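Local coordinates for protein arginyl-tRNA synthetase, putative (Plasmodium falciparum, PDB 5JLD) that probably catalyses the ATP-dependent attachment of L-arginine to its cognate tRNA(Arg), releasing AMP and diphosphate, as a class I aminoacyl-tRNA synthetase, at residues S139-A144 with K261-L266; R414-R419 with V434-L439. All coordinates share one frame; numbering follows the deposited sequence.

Both contacts belong to the class I catalytic region, with centres about 26 Å apart and nearest atoms about 9 Å apart, so they do not touch. Contact 1 centres on a polar hydroxyl pair and sits in the Rossmann core, where the loop after strand 133-137 leads into the HVGH form of the class I HIGH signature. Contact 2 is apolar and joins two later helices, 401-420 and 436-453; its centre lies about 29 Å from the centre of the chain. The same helices link the two places: Leu262 and Leu266 pack on Ile405 of helix 401-420, and the carbonyl oxygen of Leu266 accepts a hydrogen bond from Lys449 NZ of helix 436-453.

Contact 1. Residues S139-A144 with K261-L266; sequences SSPNIA and KLYNIL
Ser139 opens the contact by sending OG to Tyr263 OH, a short hydrogen bond of 2.6 Å in which either hydroxyl could be the donor. With OG anti to the backbone N (chi1 -163°), the serine oxygen reaches the edge of the tyrosine ring and lies in its plane, 3.3 Å from Tyr263 CE1. The bond belongs to a buried polar chain: Ser139 OG also pairs with Thr155 OG1, while Tyr263 OH pairs with Asn176 ND2. Asn176 OD1 accepts the backbone N-H of Ser140, which ties the loop to the group holding the tyrosine.

Two residues after the serine, the side chains of Pro141 and Tyr263 come toward each other from opposite directions. Pro141 CD lies 3.2 Å from Tyr263 OH, so the oxygen is packed by carbon as well as bonded. Farther along, Ile143 lies against Phe259 on the same helix as Tyr263.

Through this hydroxyl helix 242-265 is tied to the loop that runs from strand 133-137, the middle strand of the Rossmann sheet, into helix 149-167, which carries the HVGH signature, part of the ATP site in other class I enzymes; Thr155 of that helix also packs against the tyrosine.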
loop_
_atom_site.group_PDB
_atom_site.type_symbol
_atom_site.label_atom_id
_atom_site.label_comp_id
_atom_site.label_asym_id
_atom_site.label_seq_id
_atom_site.Cartn_x
_atom_site.Cartn_y
_atom_site.Cartn_z
ATOM N N SER A 139 7.024 1.083 -9.609
ATOM C CA SER A 139 6.768 1.388 -11.018
ATOM C C SER A 139 7.820 0.756 -11.932
ATOM O O SER A 139 7.535 -0.207 -12.631
ATOM C CB SER A 139 6.687 2.896 -11.261
ATOM O OG SER A 139 6.080 3.151 -12.500
ATOM N N SER A 140 9.025 1.308 -11.940
ATOM C CA SER A 140 10.155 0.714 -12.680
ATOM C C SER A 140 9.997 0.574 -14.216
ATOM O O SER A 140 10.242 -0.497 -14.777
ATOM C CB SER A 140 10.462 -0.668 -12.095
ATOM O OG SER A 140 10.585 -0.598 -10.691
ATOM N N PRO A 141 9.620 1.652 -14.917
ATOM C CA PRO A 141 9.598 1.440 -16.364
ATOM C C PRO A 141 11.015 1.366 -16.941
ATOM O O PRO A 141 11.993 1.682 -16.240
ATOM C CB PRO A 141 8.869 2.676 -16.886
ATOM C CG PRO A 141 9.230 3.738 -15.908
ATOM C CD PRO A 141 9.284 3.041 -14.555
ATOM N N ASN A 142 11.106 0.951 -18.203
ATOM C CA ASN A 142 12.365 0.930 -18.948
ATOM C C ASN A 142 12.337 1.940 -20.079
ATOM O O ASN A 142 11.381 1.961 -20.856
ATOM C CB ASN A 142 12.641 -0.461 -19.523
ATOM C CG ASN A 142 12.824 -1.510 -18.448
ATOM O OD1 ASN A 142 13.533 -1.289 -17.467
ATOM N ND2 ASN A 142 12.184 -2.662 -18.627
ATOM N N ILE A 143 13.387 2.763 -20.167
ATOM C CA ILE A 143 13.559 3.710 -21.263
ATOM C C ILE A 143 13.458 2.993 -22.606
ATOM O O ILE A 143 13.938 1.867 -22.753
ATOM C CB ILE A 143 14.930 4.451 -21.175
ATOM C CG1 ILE A 143 15.106 5.121 -19.806
ATOM C CG2 ILE A 143 15.115 5.441 -22.343
ATOM C CD1 ILE A 143 14.102 6.260 -19.482
ATOM N N ALA A 144 12.809 3.647 -23.566
ATOM C CA ALA A 144 12.675 3.146 -24.934
ATOM C C ALA A 144 11.874 1.851 -24.997
ATOM O O ALA A 144 11.984 1.092 -25.952
ATOM C CB ALA A 144 14.056 2.953 -25.575
ATOM N N LYS A 261 3.533 11.819 -18.608
ATOM C CA LYS A 261 2.115 11.993 -18.951
ATOM C C LYS A 261 1.207 11.017 -18.156
ATOM O O LYS A 261 0.209 11.421 -17.514
ATOM C CB LYS A 261 1.901 11.809 -20.453
ATOM C CG LYS A 261 2.554 12.886 -21.315
ATOM C CD LYS A 261 2.751 12.403 -22.748
ATOM C CE LYS A 261 2.860 13.557 -23.750
ATOM N NZ LYS A 261 3.405 14.813 -23.152
ATOM N N LEU A 262 1.575 9.739 -18.181
ATOM C CA LEU A 262 0.843 8.726 -17.444
ATOM C C LEU A 262 0.830 9.028 -15.936
ATOM O O LEU A 262 -0.237 9.036 -15.290
ATOM C CB LEU A 262 1.439 7.343 -17.680
ATOM C CG LEU A 262 0.779 6.228 -16.859
ATOM C CD1 LEU A 262 -0.675 6.018 -17.304
ATOM C CD2 LEU A 262 1.567 4.937 -16.933
ATOM N N TYR A 263 2.014 9.276 -15.380
ATOM C CA TYR A 263 2.120 9.484 -13.938
ATOM C C TYR A 263 1.223 10.633 -13.492
ATOM O O TYR A 263 0.524 10.521 -12.479
ATOM C CB TYR A 263 3.569 9.744 -13.520
ATOM C CG TYR A 263 4.460 8.514 -13.613
ATOM C CD1 TYR A 263 4.042 7.272 -13.109
ATOM C CD2 TYR A 263 5.709 8.589 -14.226
ATOM C CE1 TYR A 263 4.859 6.145 -13.207
ATOM C CE2 TYR A 263 6.534 7.477 -14.326
ATOM C CZ TYR A 263 6.112 6.263 -13.823
ATOM O OH TYR A 263 6.944 5.180 -13.946
ATOM N N ASN A 264 1.183 11.738 -14.232
ATOM C CA ASN A 264 0.344 12.790 -13.687
ATOM C C ASN A 264 -1.137 12.652 -14.082
ATOM O O ASN A 264 -1.976 13.258 -13.431
ATOM C CB ASN A 264 0.898 14.183 -14.022
ATOM C CG ASN A 264 0.728 14.556 -15.438
ATOM O OD1 ASN A 264 -0.387 14.603 -15.952
ATOM N ND2 ASN A 264 1.838 14.883 -16.089
ATOM N N ILE A 265 -1.464 11.849 -15.105
ATOM C CA ILE A 265 -2.863 11.420 -15.274
ATOM C C ILE A 265 -3.328 10.621 -14.035
ATOM O O ILE A 265 -4.479 10.728 -13.590
ATOM C CB ILE A 265 -3.073 10.557 -16.547
ATOM C CG1 ILE A 265 -2.951 11.406 -17.808
ATOM C CG2 ILE A 265 -4.445 9.906 -16.549
ATOM C CD1 ILE A 265 -3.388 10.687 -19.079
ATOM N N LEU A 266 -2.414 9.830 -13.479
ATOM C CA LEU A 266 -2.672 9.076 -12.259
ATOM C C LEU A 266 -2.532 9.895 -10.961
ATOM O O LEU A 266 -2.873 9.414 -9.876
ATOM C CB LEU A 266 -1.728 7.869 -12.204
ATOM C CG LEU A 266 -1.956 6.783 -13.256
ATOM C CD1 LEU A 266 -0.861 5.716 -13.178
ATOM C CD2 LEU A 266 -3.352 6.160 -13.091
#

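Contact 2. Residues R414-R419 with V434-L439; sequences RDLLQR and VDIDQL
Asp435 OD1 receives two backbone N-H groups at the start of the helix whose Ile436 and Leu439 meet Leu416. Both capping bonds are weak. The one from Gln438 N is long, 3.5 Å to Asp435 OD1, but nearly straight at 168°; the one from Asp437 N is shorter, 3.2 Å to the same oxygen, and strongly bent at 124°. This N-cap places a carboxylate over the first turn, where its negative charge would probably be welcome to the helix dipole.

Across the contact the meeting is purely apolar. Leu416 holds its CG anti to the backbone N (chi1 178°), which extends the branch out from helix 401-420 and brings methyl CD2 to 3.7 Å from CD2 of Leu439. The two leucine side chains cross at about a right angle and touch through a single methyl each. The same Leu416 CD2 has a second, looser neighbour in Ile436 CG2 at 4.4 Å, so it faces one residue from each end of the first helical turn. Leu417 comes near without close contact, its CD2 4.7 Å from Ile436 CG2. Ile590 and Leu593, at the end of the modelled chain, also touch Leu439.

Polar links lie nearby: Asp437 forms a salt bridge with Lys413, joining the two helices a second time, and Arg419 NH2 makes a hydrogen bond with Tyr481 OH.

Helix 401-420 and the N-capped helix 436-453 are two consecutive helices joined by a partly unmodelled linker, consistent with the stem-contact fold that joins the Rossmann core of class I synthetases to the anticodon-binding domain.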
loop_
_atom_site.group_PDB
_atom_site.type_symbol
_atom_site.label_atom_id
_atom_site.label_comp_id
_atom_site.label_asym_id
_atom_site.label_seq_id
_atom_site.Cartn_x
_atom_site.Cartn_y
_atom_site.Cartn_z
ATOM N N ARG A 414 -19.886 7.600 -20.757
ATOM C CA ARG A 414 -21.092 6.990 -21.324
ATOM C C ARG A 414 -22.089 6.585 -20.230
ATOM O O ARG A 414 -23.273 6.986 -20.247
ATOM C CB ARG A 414 -20.709 5.775 -22.178
ATOM C CG ARG A 414 -21.859 4.849 -22.543
ATOM C CD ARG A 414 -21.361 3.674 -23.381
ATOM N NE ARG A 414 -21.820 2.389 -22.860
ATOM C CZ ARG A 414 -21.230 1.224 -23.114
ATOM N NH1 ARG A 414 -20.147 1.177 -23.881
ATOM N NH2 ARG A 414 -21.721 0.105 -22.596
ATOM N N ASP A 415 -21.607 5.801 -19.269
ATOM C CA ASP A 415 -22.474 5.360 -18.184
ATOM C C ASP A 415 -23.043 6.560 -17.420
ATOM O O ASP A 415 -24.233 6.589 -17.079
ATOM C CB ASP A 415 -21.717 4.428 -17.241
ATOM C CG ASP A 415 -21.120 3.233 -17.967
ATOM O OD1 ASP A 415 -21.701 2.802 -18.990
ATOM O OD2 ASP A 415 -20.066 2.729 -17.520
ATOM N N LEU A 416 -22.192 7.561 -17.199
ATOM C CA LEU A 416 -22.555 8.757 -16.446
ATOM C C LEU A 416 -23.668 9.564 -17.115
ATOM O O LEU A 416 -24.682 9.844 -16.491
ATOM C CB LEU A 416 -21.327 9.644 -16.231
ATOM C CG LEU A 416 -21.561 10.969 -15.500
ATOM C CD1 LEU A 416 -22.243 10.732 -14.165
ATOM C CD2 LEU A 416 -20.259 11.724 -15.301
ATOM N N LEU A 417 -23.472 9.942 -18.374
ATOM C CA LEU A 417 -24.492 10.660 -19.133
ATOM C C LEU A 417 -25.779 9.850 -19.204
ATOM O O LEU A 417 -26.880 10.400 -19.070
ATOM C CB LEU A 417 -24.002 10.981 -20.547
ATOM C CG LEU A 417 -22.922 12.050 -20.742
ATOM C CD1 LEU A 417 -22.283 11.907 -22.109
ATOM C CD2 LEU A 417 -23.513 13.446 -20.586
ATOM N N GLN A 418 -25.634 8.541 -19.404
ATOM C CA GLN A 418 -26.798 7.661 -19.451
ATOM C C GLN A 418 -27.566 7.704 -18.121
ATOM O O GLN A 418 -28.794 7.614 -18.104
ATOM C CB GLN A 418 -26.364 6.234 -19.808
ATOM C CG GLN A 418 -27.466 5.193 -19.806
ATOM C CD GLN A 418 -27.754 4.659 -18.419
ATOM O OE1 GLN A 418 -26.839 4.469 -17.615
ATOM N NE2 GLN A 418 -29.030 4.436 -18.120
ATOM N N ARG A 419 -26.843 7.852 -17.012
ATOM C CA ARG A 419 -27.480 7.963 -15.698
ATOM C C ARG A 419 -28.148 9.324 -15.508
ATOM O O ARG A 419 -29.246 9.416 -14.957
ATOM C CB ARG A 419 -26.464 7.731 -14.578
ATOM C CG ARG A 419 -26.052 6.280 -14.393
ATOM C CD ARG A 419 -25.315 6.084 -13.082
ATOM N NE ARG A 419 -24.098 6.883 -13.023
ATOM C CZ ARG A 419 -22.884 6.408 -13.273
ATOM N NH1 ARG A 419 -22.728 5.131 -13.597
ATOM N NH2 ARG A 419 -21.825 7.205 -13.192
ATOM N N VAL A 434 -20.591 21.626 -14.990
ATOM C CA VAL A 434 -19.516 20.704 -14.642
ATOM C C VAL A 434 -18.734 20.297 -15.880
ATOM O O VAL A 434 -19.317 20.021 -16.929
ATOM C CB VAL A 434 -20.054 19.426 -13.955
ATOM C CG1 VAL A 434 -18.906 18.586 -13.417
ATOM C CG2 VAL A 434 -21.026 19.783 -12.841
ATOM N N ASP A 435 -17.412 20.281 -15.756
ATOM C CA ASP A 435 -16.545 19.703 -16.774
ATOM C C ASP A 435 -16.707 18.189 -16.738
ATOM O O ASP A 435 -16.125 17.519 -15.878
ATOM C CB ASP A 435 -15.087 20.115 -16.531
ATOM C CG ASP A 435 -14.109 19.461 -17.501
ATOM O OD1 ASP A 435 -14.542 18.910 -18.537
ATOM O OD2 ASP A 435 -12.891 19.512 -17.229
ATOM N N ILE A 436 -17.503 17.658 -17.665
ATOM C CA ILE A 436 -17.844 16.236 -17.670
ATOM C C ILE A 436 -16.633 15.381 -18.023
ATOM O O ILE A 436 -16.502 14.255 -17.550
ATOM C CB ILE A 436 -18.993 15.925 -18.658
ATOM C CG1 ILE A 436 -20.231 16.765 -18.330
ATOM C CG2 ILE A 436 -19.362 14.446 -18.612
ATOM C CD1 ILE A 436 -20.764 16.545 -16.924
ATOM N N ASP A 437 -15.742 15.928 -18.839
ATOM C CA ASP A 437 -14.531 15.212 -19.229
ATOM C C ASP A 437 -13.636 14.901 -18.034
ATOM O O ASP A 437 -13.296 13.740 -17.799
ATOM C CB ASP A 437 -13.759 16.018 -20.273
ATOM C CG ASP A 437 -14.496 16.094 -21.586
ATOM O OD1 ASP A 437 -15.261 15.155 -21.871
ATOM O OD2 ASP A 437 -14.327 17.085 -22.327
ATOM N N GLN A 438 -13.269 15.935 -17.277
ATOM C CA GLN A 438 -12.388 15.766 -16.121
ATOM C C GLN A 438 -13.025 14.841 -15.109
ATOM O O GLN A 438 -12.354 14.001 -14.517
ATOM C CB GLN A 438 -12.065 17.112 -15.460
ATOM N N LEU A 439 -14.331 15.002 -14.920
ATOM C CA LEU A 439 -15.079 14.173 -13.983
ATOM C C LEU A 439 -15.031 12.705 -14.391
ATOM O O LEU A 439 -14.780 11.831 -13.556
ATOM C CB LEU A 439 -16.532 14.650 -13.879
ATOM C CG LEU A 439 -17.441 13.843 -12.947
ATOM C CD1 LEU A 439 -16.989 13.980 -11.501
ATOM C CD2 LEU A 439 -18.892 14.280 -13.082
#